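Local structure of syndapin (Drosophila melanogaster, 3I2W) at residues Y144-E158 and H176-R190. The protein probably acts in endocytosis, binding phospholipid membranes as a homodimer through its F-BAR domain, the part present here, and regulating internalization of plasma membrane proteins. Sequence-based numbering, arbitrary orientation.
Sequences YHSACKTERSATNQE and HDRVQKTKDQVQKCR
Y144-E158 and H176-R190 run antiparallel, their axes 8.4 Å apart at closest approach and 157° between directions, with A147 facing V186, E151 facing T182 and A154 facing V179. At this spacing A147 and A154 present only a methyl to the other helix: Q185 CB comes to 4.0 Å from A147 CB, and V179 CG2 to 3.3 Å from A154 O. V186 CG2 packs likewise against A147 O and E151 CB. A chi1 of 155° swings the Y144 ring away from its own backbone N and along C189 and R190, while Y144 CB touches C189 CB at 3.7 Å. The stronger partner of Y144 OH is the carboxylate of E288 of the second subunit; R190 adds two weak, bent bonds, NE and NH2 each 3.1 Å from OH, its guanidinium standing 78° to the ring plane. E151, bent at chi2, lays its carboxylate along K183, OE2 3.4 Å from CE yet 4.2 Å from NZ, beyond a salt bridge. Farther along, T155 CG2 meets V179 CG1 at 3.6 Å. Near the F-BAR arm tip, helices 114-159 and 169-240 thus cohere mainly through apolar and aliphatic contacts; the crossing hydrogen bonds, both weak, lie at Y144, which with H145 also bonds the second subunit, so this end adjoins the dimer partner.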
loop_
_atom_site.group_PDB
_atom_site.type_symbol
_atom_site.label_atom_id
_atom_site.label_comp_id
_atom_site.label_asym_id
_atom_site.label_seq_id
_atom_site.Cartn_x
_atom_site.Cartn_y
_atom_site.Cartn_z
ATOM N N TYR B 144 42.468 -54.476 1.534
ATOM C CA TYR B 144 43.010 -55.163 2.691
ATOM C C TYR B 144 41.927 -55.902 3.416
ATOM O O TYR B 144 42.178 -56.729 4.260
ATOM C CB TYR B 144 43.675 -54.178 3.634
ATOM C CG TYR B 144 43.727 -54.628 5.078
ATOM C CD1 TYR B 144 44.770 -55.410 5.554
ATOM C CD2 TYR B 144 42.731 -54.279 5.981
ATOM C CE1 TYR B 144 44.827 -55.847 6.907
ATOM C CE2 TYR B 144 42.780 -54.706 7.354
ATOM C CZ TYR B 144 43.835 -55.490 7.796
ATOM O OH TYR B 144 43.900 -55.917 9.117
ATOM N N HIS B 145 40.694 -55.588 3.105
ATOM C CA HIS B 145 39.616 -56.220 3.796
ATOM C C HIS B 145 39.302 -57.408 2.928
ATOM O O HIS B 145 38.780 -58.408 3.401
ATOM C CB HIS B 145 38.395 -55.286 3.915
ATOM C CG HIS B 145 38.448 -54.328 5.072
ATOM N ND1 HIS B 145 37.611 -53.238 5.168
ATOM C CD2 HIS B 145 39.229 -54.295 6.180
ATOM C CE1 HIS B 145 37.866 -52.577 6.287
ATOM N NE2 HIS B 145 38.845 -53.196 6.921
ATOM N N SER B 146 39.610 -57.317 1.642
ATOM C CA SER B 146 39.302 -58.453 0.784
ATOM C C SER B 146 40.436 -59.467 0.844
ATOM O O SER B 146 40.239 -60.646 0.587
ATOM C CB SER B 146 38.935 -58.048 -0.644
ATOM O OG SER B 146 40.075 -57.633 -1.337
ATOM N N ALA B 147 41.619 -59.013 1.225
ATOM C CA ALA B 147 42.679 -59.946 1.543
ATOM C C ALA B 147 42.395 -60.664 2.856
ATOM O O ALA B 147 42.757 -61.818 3.008
ATOM C CB ALA B 147 44.015 -59.245 1.591
ATOM N N CYS B 148 41.753 -59.991 3.805
ATOM C CA CYS B 148 41.414 -60.622 5.078
ATOM C C CYS B 148 40.367 -61.690 4.860
ATOM O O CYS B 148 40.447 -62.793 5.420
ATOM C CB CYS B 148 40.874 -59.599 6.066
ATOM S SG CYS B 148 42.123 -58.703 6.968
ATOM N N LYS B 149 39.376 -61.332 4.052
ATOM C CA LYS B 149 38.308 -62.223 3.708
ATOM C C LYS B 149 38.850 -63.439 2.983
ATOM O O LYS B 149 38.546 -64.545 3.389
ATOM C CB LYS B 149 37.258 -61.510 2.858
ATOM C CG LYS B 149 35.831 -62.070 3.051
ATOM C CD LYS B 149 34.818 -61.502 2.038
ATOM C CE LYS B 149 35.038 -62.082 0.632
ATOM N NZ LYS B 149 33.784 -62.044 -0.188
ATOM N N THR B 150 39.639 -63.251 1.931
ATOM C CA THR B 150 40.204 -64.398 1.228
ATOM C C THR B 150 40.820 -65.354 2.261
ATOM O O THR B 150 40.311 -66.456 2.514
ATOM C CB THR B 150 41.282 -64.022 0.171
ATOM O OG1 THR B 150 40.875 -62.871 -0.557
ATOM C CG2 THR B 150 41.478 -65.156 -0.825
ATOM N N GLU B 151 41.897 -64.908 2.885
ATOM C CA GLU B 151 42.613 -65.692 3.856
ATOM C C GLU B 151 41.761 -66.467 4.858
ATOM O O GLU B 151 42.205 -67.477 5.359
ATOM C CB GLU B 151 43.581 -64.777 4.588
ATOM C CG GLU B 151 44.794 -65.454 5.169
ATOM C CD GLU B 151 44.742 -65.508 6.671
ATOM O OE1 GLU B 151 43.764 -66.079 7.219
ATOM O OE2 GLU B 151 45.686 -64.965 7.297
ATOM N N ARG B 152 40.555 -66.021 5.163
ATOM C CA ARG B 152 39.740 -66.724 6.163
ATOM C C ARG B 152 38.957 -67.880 5.534
ATOM O O ARG B 152 38.576 -68.825 6.209
ATOM C CB ARG B 152 38.812 -65.747 6.893
ATOM C CG ARG B 152 39.556 -64.768 7.832
ATOM C CD ARG B 152 38.598 -63.777 8.544
ATOM N NE ARG B 152 37.665 -64.436 9.480
ATOM C CZ ARG B 152 36.520 -63.916 9.955
ATOM N NH1 ARG B 152 36.102 -62.698 9.605
ATOM N NH2 ARG B 152 35.775 -64.629 10.798
ATOM N N SER B 153 38.737 -67.790 4.228
ATOM C CA SER B 153 37.976 -68.781 3.490
ATOM C C SER B 153 38.942 -69.719 2.789
ATOM O O SER B 153 38.530 -70.706 2.174
ATOM C CB SER B 153 37.117 -68.094 2.443
ATOM O OG SER B 153 37.945 -67.612 1.413
ATOM N N ALA B 154 40.226 -69.391 2.864
ATOM C CA ALA B 154 41.251 -70.201 2.259
ATOM C C ALA B 154 41.741 -71.147 3.321
ATOM O O ALA B 154 42.056 -72.303 3.031
ATOM C CB ALA B 154 42.390 -69.335 1.733
ATOM N N THR B 155 41.805 -70.651 4.555
ATOM C CA THR B 155 42.205 -71.472 5.688
ATOM C C THR B 155 41.070 -72.407 6.025
ATOM O O THR B 155 41.261 -73.368 6.734
ATOM C CB THR B 155 42.611 -70.643 6.929
ATOM O OG1 THR B 155 41.737 -69.529 7.056
ATOM C CG2 THR B 155 44.033 -70.114 6.814
ATOM N N ASN B 156 39.889 -72.118 5.498
ATOM C CA ASN B 156 38.767 -73.030 5.556
ATOM C C ASN B 156 38.866 -74.233 4.647
ATOM O O ASN B 156 38.573 -75.362 5.069
ATOM C CB ASN B 156 37.492 -72.294 5.214
ATOM C CG ASN B 156 36.717 -71.929 6.435
ATOM O OD1 ASN B 156 36.998 -72.436 7.530
ATOM N ND2 ASN B 156 35.731 -71.043 6.277
ATOM N N GLN B 157 39.240 -73.993 3.394
ATOM C CA GLN B 157 39.280 -75.068 2.432
ATOM C C GLN B 157 40.403 -76.017 2.733
ATOM O O GLN B 157 40.261 -77.205 2.519
ATOM C CB GLN B 157 39.421 -74.573 1.023
ATOM C CG GLN B 157 38.521 -73.456 0.663
ATOM C CD GLN B 157 38.941 -72.894 -0.670
ATOM O OE1 GLN B 157 39.227 -73.658 -1.595
ATOM N NE2 GLN B 157 39.022 -71.561 -0.778
ATOM N N GLU B 158 41.516 -75.511 3.237
ATOM C CA GLU B 158 42.554 -76.391 3.706
ATOM C C GLU B 158 42.053 -77.328 4.817
ATOM O O GLU B 158 42.432 -78.489 4.834
ATOM C CB GLU B 158 43.770 -75.612 4.171
ATOM C CG GLU B 158 45.016 -76.474 4.204
ATOM C CD GLU B 158 46.189 -75.800 4.868
ATOM O OE1 GLU B 158 46.050 -75.391 6.043
ATOM O OE2 GLU B 158 47.263 -75.699 4.218
ATOM N N HIS B 176 47.384 -75.638 0.286
ATOM C CA HIS B 176 48.363 -75.258 1.263
ATOM C C HIS B 176 49.059 -73.989 0.755
ATOM O O HIS B 176 49.324 -73.059 1.606
ATOM C CB HIS B 176 49.358 -76.374 1.462
ATOM C CG HIS B 176 50.564 -75.992 2.270
ATOM N ND1 HIS B 176 50.719 -76.392 3.596
ATOM C CD2 HIS B 176 51.696 -75.292 1.947
ATOM C CE1 HIS B 176 51.894 -75.952 4.065
ATOM N NE2 HIS B 176 52.502 -75.274 3.085
ATOM N N ASP B 177 49.369 -73.911 -0.543
ATOM C CA ASP B 177 50.107 -72.786 -1.051
ATOM C C ASP B 177 49.274 -71.543 -1.005
ATOM O O ASP B 177 49.805 -70.487 -0.675
ATOM C CB ASP B 177 50.581 -73.023 -2.476
ATOM C CG ASP B 177 51.737 -73.994 -2.557
ATOM O OD1 ASP B 177 52.238 -74.497 -1.499
ATOM O OD2 ASP B 177 52.139 -74.254 -3.704
ATOM N N ARG B 178 47.989 -71.669 -1.355
ATOM C CA ARG B 178 47.048 -70.556 -1.314
ATOM C C ARG B 178 46.973 -69.919 0.056
ATOM O O ARG B 178 47.027 -68.723 0.154
ATOM C CB ARG B 178 45.675 -71.012 -1.687
ATOM C CG ARG B 178 45.169 -70.482 -2.978
ATOM C CD ARG B 178 43.678 -70.824 -3.071
ATOM N NE ARG B 178 43.289 -71.249 -4.419
ATOM C CZ ARG B 178 42.031 -71.482 -4.811
ATOM N NH1 ARG B 178 41.019 -71.334 -3.955
ATOM N NH2 ARG B 178 41.786 -71.871 -6.066
ATOM N N VAL B 179 46.861 -70.711 1.112
ATOM C CA VAL B 179 46.801 -70.177 2.482
ATOM C C VAL B 179 47.997 -69.294 2.790
ATOM O O VAL B 179 47.851 -68.155 3.145
ATOM C CB VAL B 179 46.702 -71.310 3.545
ATOM C CG1 VAL B 179 46.984 -70.788 4.934
ATOM C CG2 VAL B 179 45.333 -71.975 3.490
ATOM N N GLN B 180 49.187 -69.834 2.648
ATOM C CA GLN B 180 50.411 -69.105 2.910
ATOM C C GLN B 180 50.562 -67.832 2.028
ATOM O O GLN B 180 51.189 -66.860 2.447
ATOM C CB GLN B 180 51.585 -70.087 2.720
ATOM C CG GLN B 180 52.988 -69.529 2.977
ATOM C CD GLN B 180 53.224 -69.157 4.450
ATOM O OE1 GLN B 180 52.325 -69.304 5.304
ATOM N NE2 GLN B 180 54.439 -68.673 4.753
ATOM N N LYS B 181 49.991 -67.860 0.820
ATOM C CA LYS B 181 50.109 -66.790 -0.174
ATOM C C LYS B 181 49.083 -65.728 0.158
ATOM O O LYS B 181 49.253 -64.553 -0.149
ATOM C CB LYS B 181 49.803 -67.311 -1.594
ATOM C CG LYS B 181 50.697 -66.785 -2.784
ATOM C CD LYS B 181 51.040 -65.239 -2.812
ATOM C CE LYS B 181 49.924 -64.334 -3.418
ATOM N NZ LYS B 181 49.651 -64.566 -4.887
ATOM N N THR B 182 47.987 -66.152 0.754
ATOM C CA THR B 182 46.970 -65.217 1.075
ATOM C C THR B 182 47.283 -64.601 2.417
ATOM O O THR B 182 46.773 -63.538 2.721
ATOM C CB THR B 182 45.579 -65.831 1.089
ATOM O OG1 THR B 182 45.538 -66.875 2.058
ATOM C CG2 THR B 182 45.155 -66.336 -0.308
ATOM N N LYS B 183 48.102 -65.226 3.244
ATOM C CA LYS B 183 48.478 -64.511 4.439
ATOM C C LYS B 183 49.714 -63.644 4.258
ATOM O O LYS B 183 49.988 -62.788 5.080
ATOM C CB LYS B 183 48.534 -65.398 5.661
ATOM C CG LYS B 183 49.380 -66.620 5.556
ATOM C CD LYS B 183 49.061 -67.580 6.723
ATOM C CE LYS B 183 47.559 -67.746 6.919
ATOM N NZ LYS B 183 47.241 -68.843 7.871
ATOM N N ASP B 184 50.446 -63.852 3.168
ATOM C CA ASP B 184 51.338 -62.817 2.660
ATOM C C ASP B 184 50.492 -61.604 2.327
ATOM O O ASP B 184 50.917 -60.486 2.577
ATOM C CB ASP B 184 52.014 -63.220 1.355
ATOM C CG ASP B 184 52.935 -64.394 1.504
ATOM O OD1 ASP B 184 53.507 -64.579 2.608
ATOM O OD2 ASP B 184 53.110 -65.129 0.493
ATOM N N GLN B 185 49.319 -61.845 1.727
ATOM C CA GLN B 185 48.403 -60.797 1.300
ATOM C C GLN B 185 47.871 -59.964 2.472
ATOM O O GLN B 185 48.029 -58.764 2.470
ATOM C CB GLN B 185 47.262 -61.367 0.441
ATOM C CG GLN B 185 47.605 -61.538 -1.014
ATOM C CD GLN B 185 48.464 -60.404 -1.518
ATOM O OE1 GLN B 185 49.672 -60.366 -1.264
ATOM N NE2 GLN B 185 47.847 -59.456 -2.228
ATOM N N VAL B 186 47.274 -60.602 3.475
ATOM C CA VAL B 186 46.919 -59.916 4.710
ATOM C C VAL B 186 48.016 -58.983 5.259
ATOM O O VAL B 186 47.720 -57.913 5.817
ATOM C CB VAL B 186 46.501 -60.906 5.787
ATOM C CG1 VAL B 186 46.471 -60.243 7.190
ATOM C CG2 VAL B 186 45.153 -61.458 5.433
ATOM N N GLN B 187 49.269 -59.384 5.094
ATOM C CA GLN B 187 50.346 -58.608 5.624
ATOM C C GLN B 187 50.650 -57.506 4.660
ATOM O O GLN B 187 50.405 -56.383 4.968
ATOM C CB GLN B 187 51.590 -59.454 5.969
ATOM C CG GLN B 187 52.516 -58.742 6.963
ATOM C CD GLN B 187 51.709 -57.845 7.928
ATOM O OE1 GLN B 187 51.794 -56.600 7.881
ATOM N NE2 GLN B 187 50.873 -58.480 8.769
ATOM N N LYS B 188 51.171 -57.828 3.491
ATOM C CA LYS B 188 51.447 -56.823 2.487
ATOM C C LYS B 188 50.395 -55.668 2.550
ATOM O O LYS B 188 50.747 -54.484 2.648
ATOM C CB LYS B 188 51.508 -57.457 1.084
ATOM C CG LYS B 188 52.466 -56.728 0.123
ATOM C CD LYS B 188 52.249 -57.059 -1.381
ATOM C CE LYS B 188 53.258 -56.272 -2.261
ATOM N NZ LYS B 188 52.926 -56.256 -3.724
ATOM N N CYS B 189 49.119 -56.042 2.525
ATOM C CA CYS B 189 47.999 -55.125 2.627
ATOM C C CYS B 189 47.865 -54.316 3.892
ATOM O O CYS B 189 47.616 -53.120 3.779
ATOM C CB CYS B 189 46.714 -55.882 2.424
ATOM S SG CYS B 189 46.577 -56.171 0.733
ATOM N N ARG B 190 47.966 -54.951 5.067
ATOM C CA ARG B 190 47.972 -54.207 6.303
ATOM C C ARG B 190 49.039 -53.126 6.189
ATOM O O ARG B 190 48.834 -51.979 6.572
ATOM C CB ARG B 190 48.215 -55.098 7.516
ATOM C CG ARG B 190 47.934 -54.382 8.850
ATOM C CD ARG B 190 47.911 -55.237 10.113
ATOM N NE ARG B 190 46.771 -56.155 10.143
ATOM C CZ ARG B 190 46.882 -57.478 9.957
ATOM N NH1 ARG B 190 48.090 -58.026 9.723
ATOM N NH2 ARG B 190 45.803 -58.263 10.003
#